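Local atomic coordinates of GAF domain-containing protein (PDB entry 4MN7), a protein that probably reduces free methionine-R-sulfoxide to methionine, as a type II enzyme of the GAF-domain fRMsr family from Thermoplasma acidophilum. Residues V94-R97 against P102-E105. The protein carries 1 engineered substitution. Sequence-based numbering, arbitrary orientation.
Sequences VPVR and PIGE
V96 O takes the backbone hydrogen bond of I103 N at 2.8 Å, almost straight at 174°. I103 CG1 also lies 3.4 Å from V96 O, and P102 CA makes a longer CA-H...O contact with this oxygen. V96 N returns a bond to G104 O, equally short, but meets it from above the carbonyl plane. I103 and G104 thus both face V96, a classic beta bulge in an antiparallel hairpin. Non-hydrogen-bonded pairs flank it: P95 with E105, and R97 with P102.

The two methyls of V96 part toward the residues before and after G104. CG1 is anti to the backbone N (chi1 173°) and meets I103 CG1 at 4.1 Å; CG2 lies against the backbone of E105, 3.8 Å from its CA. With an alanine in place of V96 both methyls are gone, which would probably open a gap beside I103 CG1 and E105 CA.

The hairpin of strands 90-98 and 101-110 lies inside the GAF-domain sheet, between strands 70-72 and 27-34. V94, V96 and I103 pack on helix 118-136. On the opposite face, E105 touches helix 59-66 and R97 NE bonds N67.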
loop_
_atom_site.group_PDB
_atom_site.type_symbol
_atom_site.label_atom_id
_atom_site.label_comp_id
_atom_site.label_asym_id
_atom_site.label_seq_id
_atom_site.Cartn_x
_atom_site.Cartn_y
_atom_site.Cartn_z
ATOM N N VAL A 94 1.784 -8.541 -14.405
ATOM C CA VAL A 94 0.405 -8.524 -13.947
ATOM C C VAL A 94 -0.032 -7.090 -13.972
ATOM O O VAL A 94 0.613 -6.265 -13.353
ATOM C CB VAL A 94 0.397 -8.970 -12.507
ATOM C CG1 VAL A 94 -0.983 -8.821 -11.932
ATOM C CG2 VAL A 94 0.909 -10.403 -12.404
ATOM N N PRO A 95 -1.073 -6.747 -14.739
ATOM C CA PRO A 95 -1.552 -5.350 -14.826
ATOM C C PRO A 95 -2.100 -4.823 -13.529
ATOM O O PRO A 95 -2.732 -5.574 -12.787
ATOM C CB PRO A 95 -2.674 -5.420 -15.849
ATOM C CG PRO A 95 -3.066 -6.839 -15.858
ATOM C CD PRO A 95 -1.886 -7.636 -15.553
ATOM N N VAL A 96 -1.843 -3.547 -13.255
ATOM C CA VAL A 96 -2.445 -2.833 -12.103
ATOM C C VAL A 96 -3.559 -1.984 -12.649
ATOM O O VAL A 96 -3.315 -1.170 -13.483
ATOM C CB VAL A 96 -1.438 -1.963 -11.341
ATOM C CG1 VAL A 96 -2.140 -1.099 -10.234
ATOM C CG2 VAL A 96 -0.363 -2.876 -10.759
ATOM N N ARG A 97 -4.785 -2.247 -12.248
ATOM C CA ARG A 97 -5.911 -1.507 -12.752
ATOM C C ARG A 97 -6.576 -0.479 -11.807
ATOM O O ARG A 97 -6.756 -0.683 -10.585
ATOM C CB ARG A 97 -6.998 -2.467 -13.175
ATOM C CG ARG A 97 -6.535 -3.450 -14.213
ATOM C CD ARG A 97 -7.563 -4.560 -14.307
ATOM N NE ARG A 97 -7.171 -5.510 -15.307
ATOM C CZ ARG A 97 -7.315 -6.805 -15.195
ATOM N NH1 ARG A 97 -7.896 -7.308 -14.143
ATOM N NH2 ARG A 97 -6.936 -7.598 -16.184
ATOM N N PRO A 102 -5.791 -0.225 -17.141
ATOM C CA PRO A 102 -4.458 -0.459 -16.672
ATOM C C PRO A 102 -3.730 0.848 -16.437
ATOM O O PRO A 102 -3.818 1.751 -17.249
ATOM C CB PRO A 102 -3.823 -1.272 -17.798
ATOM C CG PRO A 102 -4.696 -1.043 -19.017
ATOM C CD PRO A 102 -6.026 -0.654 -18.530
ATOM N N ILE A 103 -3.069 0.976 -15.298
ATOM C CA ILE A 103 -2.275 2.191 -15.031
ATOM C C ILE A 103 -0.813 1.883 -14.762
ATOM O O ILE A 103 -0.002 2.790 -14.508
ATOM C CB ILE A 103 -2.879 3.021 -13.887
ATOM C CG1 ILE A 103 -2.996 2.144 -12.625
ATOM C CG2 ILE A 103 -4.261 3.512 -14.342
ATOM C CD1 ILE A 103 -2.830 2.876 -11.320
ATOM N N GLY A 104 -0.497 0.617 -14.800
ATOM C CA GLY A 104 0.809 0.134 -14.496
ATOM C C GLY A 104 0.811 -1.356 -14.339
ATOM O O GLY A 104 -0.083 -2.048 -14.810
ATOM N N GLU A 105 1.887 -1.884 -13.763
ATOM C CA GLU A 105 2.014 -3.356 -13.665
ATOM C C GLU A 105 2.997 -3.801 -12.634
ATOM O O GLU A 105 3.888 -3.025 -12.228
ATOM C CB GLU A 105 2.431 -3.895 -15.049
ATOM C CG GLU A 105 3.791 -3.379 -15.473
ATOM C CD GLU A 105 4.103 -3.714 -16.942
ATOM O OE1 GLU A 105 3.187 -3.925 -17.744
ATOM O OE2 GLU A 105 5.269 -3.878 -17.237
#